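Local coordinates for tail spike protein gp49 (Pseudomonas phage LKA1, PDB 4RU4) that probably acts as a tailspike lyase that degrades the O-specific polysaccharide of its Pseudomonas host during virus entry, at residues B[21-26]-B[32-37]; B[254-259]-B[271-276]; B[499-504]-B[508-513]; B[517-522]-B[530-535]. All blocks are in the same frame, centred on the assembly; numbering follows the deposited sequence. Where two conformers were deposited one is given.

Contact 1 (B[21-26]-B[32-37]). With EDO (1,2-ethanediol), chain C.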
loop_
_atom_site.group_PDB
_atom_site.type_symbol
_atom_site.label_atom_id
_atom_site.label_comp_id
_atom_site.label_asym_id
_atom_site.label_seq_id
_atom_site.Cartn_x
_atom_site.Cartn_y
_atom_site.Cartn_z
ATOM N N GLY B 21 -20.683 -42.723 8.226
ATOM C CA GLY B 21 -22.113 -42.919 8.051
ATOM C C GLY B 21 -22.960 -41.730 7.613
ATOM O O GLY B 21 -24.173 -41.845 7.556
ATOM N N ALA B 22 -22.334 -40.601 7.277
ATOM C CA ALA B 22 -23.066 -39.418 6.830
ATOM C C ALA B 22 -23.946 -39.690 5.603
ATOM O O ALA B 22 -23.646 -40.580 4.780
ATOM C CB ALA B 22 -22.072 -38.284 6.498
ATOM N N VAL B 23 -25.005 -38.893 5.462
ATOM C CA VAL B 23 -25.823 -38.927 4.250
ATOM C C VAL B 23 -25.520 -37.702 3.366
ATOM O O VAL B 23 -25.145 -37.846 2.205
ATOM C CB VAL B 23 -27.323 -38.962 4.583
ATOM C CG1 VAL B 23 -28.161 -39.110 3.294
ATOM C CG2 VAL B 23 -27.616 -40.096 5.549
ATOM N N GLY B 24 -25.689 -36.498 3.917
ATOM C CA GLY B 24 -25.349 -35.285 3.192
ATOM C C GLY B 24 -26.169 -35.026 1.934
ATOM O O GLY B 24 -25.674 -34.419 0.973
ATOM N N ASP B 25 -27.420 -35.473 1.931
ATOM C CA ASP B 25 -28.288 -35.239 0.772
ATOM C C ASP B 25 -29.201 -34.012 0.918
ATOM O O ASP B 25 -30.080 -33.790 0.091
ATOM C CB ASP B 25 -29.122 -36.488 0.446
ATOM C CG ASP B 25 -30.136 -36.829 1.528
ATOM O OD1 ASP B 25 -30.322 -36.055 2.510
ATOM O OD2 ASP B 25 -30.773 -37.894 1.374
ATOM N N GLY B 26 -29.008 -33.239 1.980
ATOM C CA GLY B 26 -29.810 -32.047 2.210
ATOM C C GLY B 26 -31.089 -32.250 3.009
ATOM O O GLY B 26 -31.756 -31.293 3.362
ATOM N N SER B 32 -32.694 -42.160 14.688
ATOM C CA SER B 32 -33.816 -43.098 14.784
ATOM C C SER B 32 -34.126 -43.811 13.453
ATOM O O SER B 32 -34.662 -44.906 13.448
ATOM C CB SER B 32 -35.054 -42.394 15.338
ATOM O OG SER B 32 -35.367 -41.259 14.558
ATOM N N GLU B 33 -33.757 -43.211 12.328
ATOM C CA GLU B 33 -33.869 -43.911 11.047
ATOM C C GLU B 33 -33.022 -45.178 10.984
ATOM O O GLU B 33 -33.324 -46.088 10.222
ATOM C CB GLU B 33 -33.502 -42.999 9.872
ATOM C CG GLU B 33 -34.561 -41.957 9.567
ATOM C CD GLU B 33 -34.228 -41.094 8.343
ATOM O OE1 GLU B 33 -33.179 -41.331 7.695
ATOM O OE2 GLU B 33 -35.035 -40.179 8.041
ATOM N N ARG B 34 -31.966 -45.244 11.786
ATOM C CA ARG B 34 -31.038 -46.364 11.699
ATOM C C ARG B 34 -30.962 -47.214 12.941
ATOM O O ARG B 34 -30.628 -48.391 12.855
ATOM C CB ARG B 34 -29.622 -45.860 11.416
ATOM C CG ARG B 34 -29.224 -46.015 10.011
ATOM C CD ARG B 34 -27.872 -45.409 9.752
ATOM N NE ARG B 34 -27.922 -44.805 8.439
ATOM C CZ ARG B 34 -26.937 -44.119 7.878
ATOM N NH1 ARG B 34 -25.785 -43.948 8.513
ATOM N NH2 ARG B 34 -27.117 -43.618 6.667
ATOM N N TYR B 35 -31.185 -46.606 14.103
ATOM C CA TYR B 35 -31.003 -47.324 15.356
ATOM C C TYR B 35 -32.299 -47.311 16.125
ATOM O O TYR B 35 -32.935 -46.268 16.269
ATOM C CB TYR B 35 -29.862 -46.693 16.186
ATOM C CG TYR B 35 -28.615 -46.636 15.369
ATOM C CD1 TYR B 35 -27.874 -47.789 15.145
ATOM C CD2 TYR B 35 -28.230 -45.463 14.739
ATOM C CE1 TYR B 35 -26.748 -47.771 14.343
ATOM C CE2 TYR B 35 -27.111 -45.425 13.937
ATOM C CZ TYR B 35 -26.379 -46.585 13.743
ATOM O OH TYR B 35 -25.268 -46.560 12.953
ATOM N N ALA B 36 -32.682 -48.481 16.618
ATOM C CA ALA B 36 -33.894 -48.633 17.398
ATOM C C ALA B 36 -33.739 -48.040 18.807
ATOM O O ALA B 36 -34.712 -47.588 19.404
ATOM C CB ALA B 36 -34.276 -50.119 17.471
ATOM N N THR B 37 -32.519 -48.041 19.343
ATOM C CA THR B 37 -32.312 -47.610 20.728
ATOM C C THR B 37 -31.114 -46.665 20.832
ATOM O O THR B 37 -30.196 -46.692 19.991
ATOM C CB THR B 37 -32.050 -48.810 21.691
ATOM O OG1 THR B 37 -30.723 -49.320 21.468
ATOM C CG2 THR B 37 -33.076 -49.955 21.483
HETATM C C1 EDO C . -31.328 -43.914 6.958
HETATM O O1 EDO C . -30.450 -45.047 7.008
HETATM C C2 EDO C . -30.636 -42.718 6.315
HETATM O O2 EDO C . -30.586 -42.874 4.892
HETATM O O HOH W 1 -25.098 -42.885 4.874
#
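G21 and R34 keep their CA atoms 10.2 Å apart, so the two ends of this surface loop, which precedes helix 38-44, are joined by a long side chain and not by backbone pairing. R34 suits the task because its reach ends in a flat group with several N-H donors. NH1 of R34 gives a hydrogen bond of 2.8 Å to O of G21; it arrives in the carbonyl plane on a lone pair, with an N-H...O angle of 154°. The other amino nitrogen, R34 NH2, donates over 2.8 Å to a water, which probably donates in turn to A22 O at 2.7 Å, so two successive carbonyls are reached by one guanidinium. A bend at chi3 (-143°) swings this group toward the 21-26 backbone. G21, with no side chain, takes up a positive phi and lets R34 NH1 come close to its backbone. V23 slides past the arginine in the opposite direction, its CG2 3.7 Å from R34 NH2. The segment 21-26 is itself tied to helix 55-65, since V23 N and G24 N both bond to D56 OD1. At the edge of the guanidinium lies a 1,2-ethanediol, probably from the crystallisation liquor. R34 NE donates to its O1 at 2.9 Å, in a nearly straight bond of 176°.

Contact 2 (B[254-259]-B[271-276]). With EDO (1,2-ethanediol), chain S; EDO (1,2-ethanediol), chain U.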
loop_
_atom_site.group_PDB
_atom_site.type_symbol
_atom_site.label_atom_id
_atom_site.label_comp_id
_atom_site.label_asym_id
_atom_site.label_seq_id
_atom_site.Cartn_x
_atom_site.Cartn_y
_atom_site.Cartn_z
ATOM N N ALA B 254 -3.812 -15.583 14.061
ATOM C CA ALA B 254 -4.970 -16.112 13.346
ATOM C C ALA B 254 -5.008 -15.464 11.967
ATOM O O ALA B 254 -4.926 -14.244 11.859
ATOM C CB ALA B 254 -6.245 -15.793 14.099
ATOM N N LYS B 255 -5.148 -16.268 10.909
ATOM C CA LYS B 255 -5.299 -15.688 9.575
ATOM C C LYS B 255 -6.547 -16.231 8.883
ATOM O O LYS B 255 -6.713 -17.449 8.774
ATOM C CB LYS B 255 -4.068 -15.967 8.715
ATOM C CG LYS B 255 -2.818 -15.167 9.130
ATOM C CD LYS B 255 -1.683 -15.324 8.116
ATOM C CE LYS B 255 -0.547 -14.369 8.438
ATOM N NZ LYS B 255 0.641 -15.098 8.896
ATOM N N ILE B 256 -7.407 -15.331 8.406
ATOM C CA ILE B 256 -8.497 -15.733 7.523
ATOM C C ILE B 256 -8.254 -15.106 6.159
ATOM O O ILE B 256 -8.036 -13.889 6.061
ATOM C CB ILE B 256 -9.877 -15.362 8.042
ATOM C CG1 ILE B 256 -10.955 -15.730 6.996
ATOM C CG2 ILE B 256 -9.988 -13.852 8.394
ATOM C CD1 ILE B 256 -12.351 -15.853 7.615
ATOM N N THR B 257 -8.281 -15.929 5.112
ATOM C CA THR B 257 -7.896 -15.457 3.767
ATOM C C THR B 257 -8.910 -15.915 2.706
ATOM O O THR B 257 -9.528 -16.984 2.839
ATOM C CB THR B 257 -6.508 -16.006 3.371
ATOM O OG1 THR B 257 -6.483 -17.431 3.604
ATOM C CG2 THR B 257 -5.402 -15.337 4.216
ATOM N N ASN B 258 -9.063 -15.125 1.642
ATOM C CA ASN B 258 -9.826 -15.592 0.464
ATOM C C ASN B 258 -11.260 -16.082 0.774
ATOM O O ASN B 258 -11.778 -17.012 0.128
ATOM C CB ASN B 258 -9.027 -16.695 -0.225
ATOM C CG ASN B 258 -7.538 -16.344 -0.347
ATOM O OD1 ASN B 258 -7.199 -15.250 -0.796
ATOM N ND2 ASN B 258 -6.648 -17.261 0.081
ATOM N N SER B 259 -11.909 -15.444 1.746
ATOM C CA SER B 259 -13.189 -15.937 2.258
ATOM C C SER B 259 -14.317 -14.927 2.061
ATOM O O SER B 259 -14.070 -13.726 1.982
ATOM C CB SER B 259 -13.052 -16.333 3.743
ATOM O OG SER B 259 -12.056 -17.340 3.848
ATOM N N TYR B 271 -21.332 -8.813 14.009
ATOM C CA TYR B 271 -20.024 -8.757 13.356
ATOM C C TYR B 271 -19.892 -9.737 12.196
ATOM O O TYR B 271 -20.503 -10.801 12.195
ATOM C CB TYR B 271 -18.924 -9.144 14.338
ATOM C CG TYR B 271 -18.899 -8.390 15.636
ATOM C CD1 TYR B 271 -18.604 -7.044 15.658
ATOM C CD2 TYR B 271 -19.134 -9.036 16.849
ATOM C CE1 TYR B 271 -18.548 -6.326 16.853
ATOM C CE2 TYR B 271 -19.082 -8.326 18.056
ATOM C CZ TYR B 271 -18.786 -6.963 18.039
ATOM O OH TYR B 271 -18.726 -6.222 19.198
ATOM N N GLY B 272 -19.039 -9.397 11.237
ATOM C CA GLY B 272 -18.718 -10.329 10.151
ATOM C C GLY B 272 -17.582 -11.225 10.642
ATOM O O GLY B 272 -17.796 -12.386 10.954
ATOM N N ILE B 273 -16.373 -10.661 10.703
ATOM C CA ILE B 273 -15.207 -11.312 11.317
ATOM C C ILE B 273 -14.783 -10.462 12.511
ATOM O O ILE B 273 -14.620 -9.240 12.382
ATOM C CB ILE B 273 -14.010 -11.346 10.336
ATOM C CG1 ILE B 273 -14.402 -12.018 9.032
ATOM C CG2 ILE B 273 -12.808 -12.094 10.940
ATOM C CD1 ILE B 273 -13.443 -11.673 7.808
ATOM N N ILE B 274 -14.618 -11.085 13.672
ATOM C CA ILE B 274 -14.144 -10.354 14.831
ATOM C C ILE B 274 -12.916 -11.020 15.445
ATOM O O ILE B 274 -12.856 -12.259 15.623
ATOM C CB ILE B 274 -15.245 -10.101 15.906
ATOM C CG1 ILE B 274 -14.605 -9.463 17.154
ATOM C CG2 ILE B 274 -15.991 -11.405 16.253
ATOM C CD1 ILE B 274 -15.508 -8.646 17.972
ATOM N N PHE B 275 -11.926 -10.182 15.740
ATOM C CA PHE B 275 -10.706 -10.626 16.416
ATOM C C PHE B 275 -10.799 -10.114 17.840
ATOM O O PHE B 275 -10.651 -8.909 18.062
ATOM C CB PHE B 275 -9.447 -10.056 15.731
ATOM C CG PHE B 275 -9.184 -10.616 14.336
ATOM C CD1 PHE B 275 -9.819 -10.082 13.227
ATOM C CD2 PHE B 275 -8.287 -11.652 14.136
ATOM C CE1 PHE B 275 -9.579 -10.588 11.944
ATOM C CE2 PHE B 275 -8.035 -12.157 12.854
ATOM C CZ PHE B 275 -8.710 -11.613 11.760
ATOM N N GLY B 276 -11.089 -11.007 18.791
ATOM C CA GLY B 276 -11.211 -10.623 20.188
ATOM C C GLY B 276 -9.940 -11.018 20.915
ATOM O O GLY B 276 -9.539 -12.195 20.885
HETATM C C1 EDO S . -14.995 -17.556 -0.725
HETATM O O1 EDO S . -14.048 -16.787 -1.469
HETATM C C2 EDO S . -15.523 -18.684 -1.588
HETATM O O2 EDO S . -14.415 -19.297 -2.229
HETATM C C1 EDO U . -15.286 -5.669 22.775
HETATM O O1 EDO U . -15.862 -5.082 23.944
HETATM C C2 EDO U . -16.315 -6.598 22.143
HETATM O O2 EDO U . -15.843 -7.077 20.891
#
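I256 and I273 meet tip to tip inside the right-handed parallel beta-helix expected of a pectin lyase-like domain, with I256 CG2 4.1 Å from I273 CD1. The same methyl, I256 CG2, also lies 4.2 Å from F275 CZ, approaching that ring obliquely, so one branch of one isoleucine serves two partners. Its torsion explains this: CG1 stands opposite the backbone N (chi1 176°), which turns CG2 inward between N and the carbonyl carbon. F275 meets A254, two residues back on the same face of the strand, with its rim. Its CE2 is 3.9 Å from A254 O, which lies at the ring edge near the ring plane, and 4.2 Å from A254 CB. A small alanine suits a place where a phenyl group comes so near the backbone.

Further out, F248 packs on A254 and I256, and its ring meets that of F275 with the planes about 25° apart; V233 and V311 add to the apolar surroundings. The strand 254-257 is held by backbone bonds to P231 and V233 on one neighbouring turn and to G282 and D284 on another. At the corner after it, S259 OG donates to T257 O over 2.7 Å, from above the carbonyl plane. N258, with its positive phi, bonds through ND2 to D234 and through OD1 to N285, a row that recalls the asparagine ladders of pectate lyases. The two faces of the coil thus meet almost wholly through methyls and a ring, with one carbonyl oxygen at the ring edge, so dispersion and exclusion of water, more than directional bonds, probably join them.

Contact 3 (B[499-504]-B[508-513])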
loop_
_atom_site.group_PDB
_atom_site.type_symbol
_atom_site.label_atom_id
_atom_site.label_comp_id
_atom_site.label_asym_id
_atom_site.label_seq_id
_atom_site.Cartn_x
_atom_site.Cartn_y
_atom_site.Cartn_z
ATOM N N ALA B 499 -9.158 27.214 10.769
ATOM C CA ALA B 499 -9.273 26.506 12.019
ATOM C C ALA B 499 -9.975 27.337 13.075
ATOM O O ALA B 499 -9.478 28.378 13.486
ATOM C CB ALA B 499 -7.872 26.082 12.509
ATOM N N SER B 500 -11.162 26.904 13.480
ATOM C CA SER B 500 -11.749 27.436 14.692
ATOM C C SER B 500 -11.047 26.717 15.824
ATOM O O SER B 500 -10.999 25.488 15.851
ATOM C CB SER B 500 -13.258 27.181 14.734
ATOM O OG SER B 500 -13.909 28.025 13.808
ATOM N N ALA B 501 -10.470 27.481 16.741
ATOM C CA ALA B 501 -9.681 26.880 17.816
ATOM C C ALA B 501 -9.989 27.539 19.147
ATOM O O ALA B 501 -9.823 28.760 19.282
ATOM C CB ALA B 501 -8.189 26.997 17.526
ATOM N N ALA B 502 -10.406 26.739 20.124
ATOM C CA ALA B 502 -10.750 27.275 21.439
ATOM C C ALA B 502 -9.679 26.939 22.485
ATOM O O ALA B 502 -8.985 25.920 22.380
ATOM C CB ALA B 502 -12.109 26.775 21.873
ATOM N N GLY B 503 -9.555 27.796 23.495
ATOM C CA GLY B 503 -8.671 27.517 24.622
ATOM C C GLY B 503 -7.240 27.182 24.233
ATOM O O GLY B 503 -6.604 27.920 23.472
ATOM N N GLY B 504 -6.729 26.055 24.732
ATOM C CA GLY B 504 -5.345 25.692 24.450
ATOM C C GLY B 504 -5.048 25.388 22.987
ATOM O O GLY B 504 -3.895 25.466 22.564
ATOM N N ALA B 508 -1.810 27.060 20.615
ATOM C CA ALA B 508 -0.870 26.036 20.150
ATOM C C ALA B 508 0.076 26.592 19.090
ATOM O O ALA B 508 -0.283 27.535 18.386
ATOM C CB ALA B 508 -1.656 24.866 19.555
ATOM N N PRO B 509 1.283 26.015 18.955
ATOM C CA PRO B 509 2.141 26.449 17.841
ATOM C C PRO B 509 1.470 26.039 16.523
ATOM O O PRO B 509 1.237 24.847 16.322
ATOM C CB PRO B 509 3.415 25.637 18.038
ATOM C CG PRO B 509 3.382 25.194 19.492
ATOM C CD PRO B 509 1.925 24.959 19.749
ATOM N N MET B 510 1.178 27.007 15.655
ATOM C CA MET B 510 0.417 26.759 14.442
ATOM C C MET B 510 1.249 26.921 13.198
ATOM O O MET B 510 2.120 27.783 13.153
ATOM C CB MET B 510 -0.720 27.776 14.313
ATOM C CG MET B 510 -1.830 27.579 15.294
ATOM S SD MET B 510 -3.017 28.908 15.039
ATOM C CE MET B 510 -4.177 28.479 16.335
ATOM N N ARG B 511 0.948 26.102 12.188
ATOM C CA ARG B 511 1.361 26.354 10.814
ATOM C C ARG B 511 0.103 26.436 9.941
ATOM O O ARG B 511 -0.723 25.520 9.970
ATOM C CB ARG B 511 2.310 25.245 10.318
ATOM C CG ARG B 511 2.889 25.491 8.947
ATOM C CD ARG B 511 3.705 24.296 8.450
ATOM N NE ARG B 511 4.653 23.843 9.429
ATOM C CZ ARG B 511 4.999 22.570 9.631
ATOM N NH1 ARG B 511 4.535 21.566 8.881
ATOM N NH2 ARG B 511 5.867 22.318 10.582
ATOM N N MET B 512 -0.079 27.557 9.227
ATOM C CA MET B 512 -1.271 27.793 8.397
ATOM C C MET B 512 -0.813 28.265 7.020
ATOM O O MET B 512 0.244 28.904 6.903
ATOM C CB MET B 512 -2.213 28.840 9.031
ATOM C CG MET B 512 -2.792 28.412 10.384
ATOM S SD MET B 512 -4.074 27.167 10.166
ATOM C CE MET B 512 -3.813 26.128 11.602
ATOM N N PRO B 513 -1.585 27.935 5.974
ATOM C CA PRO B 513 -1.125 28.113 4.587
ATOM C C PRO B 513 -0.892 29.579 4.239
ATOM O O PRO B 513 -1.491 30.462 4.864
ATOM C CB PRO B 513 -2.300 27.580 3.746
ATOM C CG PRO B 513 -3.116 26.707 4.688
ATOM C CD PRO B 513 -2.918 27.298 6.055
#
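A499 and M512 face each other with their CA atoms 8.9 Å apart, while at the turn G504 and A508 close to 6.2 Å; the two segments run 164° apart, nearly antiparallel, yet too widely spaced to pair as neighbouring strands. G503 takes a positive phi that suits glycine, and beyond it A508 brings CB to 3.8 Å from G504 O.

Two methionines span the gap to two alanines. From M512, the terminal methyl CE reaches 4.2 Å from A499 CB, and from M510 the CE comes to 4.4 Å from A501 CB. The chains arrive by different routes. M510 is stretched straight out beyond CB, with chi2 177° and the next torsion extended too, so its sulfur and methyl bridge the distance in a line. M512 folds at chi2 (-75°) and again at chi3, which turns the methyl aside from the line of the chain, so that CE and not SD is the nearest atom to A499 CB. Flexible, unbranched methionine can fit either shape, and the alanines opposite are small enough to take a methyl on their CB.

Around the pair, L498, V486 and Y540 touch M512, P541 touches M510, and L470 touches A499. R511, between them in sequence, turns to the other side of the strand and has salt bridges to E487 and the C-terminal carboxylate of V602. Strand 497-501 is outermost, within this chain, in a six-stranded parallel sheet, whereas strand 510-522 lies parallel beside strand 484-487 on another face, so the methionines fill the interior at the last coil of the beta-helix, where the chain moves on into the C-terminal domain.

Contact 4 (B[517-522]-B[530-535])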
loop_
_atom_site.group_PDB
_atom_site.type_symbol
_atom_site.label_atom_id
_atom_site.label_comp_id
_atom_site.label_asym_id
_atom_site.label_seq_id
_atom_site.Cartn_x
_atom_site.Cartn_y
_atom_site.Cartn_z
ATOM N N GLY B 517 -0.689 38.073 -3.040
ATOM C CA GLY B 517 -1.044 38.586 -4.354
ATOM C C GLY B 517 -0.368 39.912 -4.618
ATOM O O GLY B 517 0.427 40.403 -3.783
ATOM N N ARG B 518 -0.669 40.490 -5.778
ATOM C CA ARG B 518 -0.115 41.775 -6.188
ATOM C C ARG B 518 -1.288 42.730 -6.385
ATOM O O ARG B 518 -2.148 42.490 -7.233
ATOM C CB ARG B 518 0.703 41.641 -7.484
ATOM C CG ARG B 518 1.924 40.698 -7.356
ATOM C CD ARG B 518 2.435 40.189 -8.697
ATOM N NE ARG B 518 2.744 41.258 -9.648
ATOM C CZ ARG B 518 3.951 41.781 -9.836
ATOM N NH1 ARG B 518 4.985 41.353 -9.120
ATOM N NH2 ARG B 518 4.126 42.744 -10.739
ATOM N N VAL B 519 -1.325 43.795 -5.583
ATOM C CA VAL B 519 -2.398 44.786 -5.655
ATOM C C VAL B 519 -1.881 46.136 -6.153
ATOM O O VAL B 519 -0.964 46.717 -5.570
ATOM C CB VAL B 519 -3.088 44.954 -4.277
ATOM C CG1 VAL B 519 -4.120 46.104 -4.320
ATOM C CG2 VAL B 519 -3.738 43.640 -3.846
ATOM N N GLN B 520 -2.451 46.627 -7.248
ATOM C CA GLN B 520 -1.988 47.884 -7.807
ATOM C C GLN B 520 -2.552 49.058 -7.010
ATOM O O GLN B 520 -3.732 49.052 -6.643
ATOM C CB GLN B 520 -2.373 48.014 -9.277
ATOM C CG GLN B 520 -1.952 49.333 -9.869
ATOM C CD GLN B 520 -2.163 49.372 -11.349
ATOM O OE1 GLN B 520 -1.356 48.855 -12.113
ATOM N NE2 GLN B 520 -3.263 49.961 -11.766
ATOM N N VAL B 521 -1.710 50.052 -6.717
ATOM C CA VAL B 521 -2.178 51.317 -6.146
ATOM C C VAL B 521 -1.608 52.482 -6.959
ATOM O O VAL B 521 -0.513 52.398 -7.469
ATOM C CB VAL B 521 -1.805 51.501 -4.648
ATOM C CG1 VAL B 521 -2.424 50.387 -3.788
ATOM C CG2 VAL B 521 -0.271 51.564 -4.443
ATOM N N THR B 522 -2.369 53.559 -7.067
ATOM C CA THR B 522 -1.891 54.763 -7.740
ATOM C C THR B 522 -1.790 55.886 -6.717
ATOM O O THR B 522 -2.757 56.179 -5.984
ATOM C CB THR B 522 -2.843 55.171 -8.865
ATOM O OG1 THR B 522 -2.987 54.067 -9.773
ATOM C CG2 THR B 522 -2.312 56.408 -9.618
ATOM N N VAL B 530 -1.397 55.969 0.007
ATOM C CA VAL B 530 -2.497 55.343 -0.729
ATOM C C VAL B 530 -2.643 53.956 -0.127
ATOM O O VAL B 530 -1.660 53.346 0.252
ATOM C CB VAL B 530 -2.248 55.311 -2.271
ATOM C CG1 VAL B 530 -0.898 54.692 -2.619
ATOM C CG2 VAL B 530 -3.405 54.619 -3.000
ATOM N N THR B 531 -3.879 53.502 0.053
ATOM C CA THR B 531 -4.138 52.218 0.684
ATOM C C THR B 531 -5.085 51.409 -0.175
ATOM O O THR B 531 -5.760 51.961 -1.045
ATOM C CB THR B 531 -4.789 52.394 2.090
ATOM O OG1 THR B 531 -6.063 53.036 1.962
ATOM C CG2 THR B 531 -3.898 53.234 2.998
ATOM N N ALA B 532 -5.153 50.106 0.085
ATOM C CA ALA B 532 -6.077 49.227 -0.620
ATOM C C ALA B 532 -6.400 48.035 0.272
ATOM O O ALA B 532 -5.512 47.418 0.853
ATOM C CB ALA B 532 -5.479 48.750 -1.934
ATOM N N PRO B 533 -7.680 47.703 0.378
ATOM C CA PRO B 533 -8.027 46.618 1.290
ATOM C C PRO B 533 -7.872 45.262 0.621
ATOM O O PRO B 533 -8.013 45.135 -0.600
ATOM C CB PRO B 533 -9.491 46.914 1.639
ATOM C CG PRO B 533 -10.032 47.563 0.404
ATOM C CD PRO B 533 -8.870 48.354 -0.204
ATOM N N VAL B 534 -7.551 44.262 1.436
ATOM C CA VAL B 534 -7.462 42.874 1.005
ATOM C C VAL B 534 -8.327 42.055 1.957
ATOM O O VAL B 534 -8.294 42.284 3.157
ATOM C CB VAL B 534 -5.989 42.409 1.086
ATOM C CG1 VAL B 534 -5.880 40.916 1.177
ATOM C CG2 VAL B 534 -5.206 42.956 -0.124
ATOM N N THR B 535 -9.133 41.136 1.428
ATOM C CA THR B 535 -9.830 40.167 2.267
ATOM C C THR B 535 -9.235 38.807 1.915
ATOM O O THR B 535 -9.270 38.415 0.760
ATOM C CB THR B 535 -11.349 40.150 1.965
ATOM O OG1 THR B 535 -11.912 41.441 2.201
ATOM C CG2 THR B 535 -12.072 39.117 2.828
#
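The one flat group that V530 meets is the peptide carbonyl of T522, whose O lies 3.4 Å from V530 CG2; no side-chain ring, amide or guanidinium takes part, and the contact is made of aliphatic branches. The setting is the C-terminal Ig-like domain, where strands 517-522 and 530-535 face one another as parts of different sheets of a beta-sandwich. Their axes come within 7.1 Å and their directions differ by 149°. Each has its own partner: 517-522 is bonded to strand 590-600, and 530-535 to strand 572-578.

V521 and V530 cross obliquely, with V521 CG2 3.7 Å from V530 CG1. In V530 chi1 is 52°, which tucks CG1 between the backbone N and the carbonyl carbon and sends CG2 to the carbonyl of T522. A532 stands between two valines: its CB is 3.8 Å from V519 CG1 and 3.9 Å from V521 CG1. Alanine is short enough to sit between both branches, while valine, branched at CB, suits extended strands and gives each residue two methyls to offer.

L575 touches both V519 and V534, and W595 touches V534, so this facing pair continues into the wider sandwich interior. R518, on the other side of its strand, bonds to T568 and P544 of the third subunit. At the far end the row closes with V519 CG2, 4.1 Å from V534 CG2.

How the contacts relate
From the N terminus the four contacts follow one another in series; none nests in or crosses another. Contact 1 closes a short loop ahead of helix 38-44, at one end of the elongated chain. Contact 2 closes a piece of one beta-helix coil and joins two faces of the coil. Contact 3 closes the short connection at the last coil, about 41 Å between centres from contact 2. Contact 4, at the far end, closes the connection between two sheets of the Ig-like domain. Contacts 3 and 4 share strand 510-522, which carries the chain from the beta-helix into that domain. The centres of contacts 1 and 4 lie about 93 Å apart.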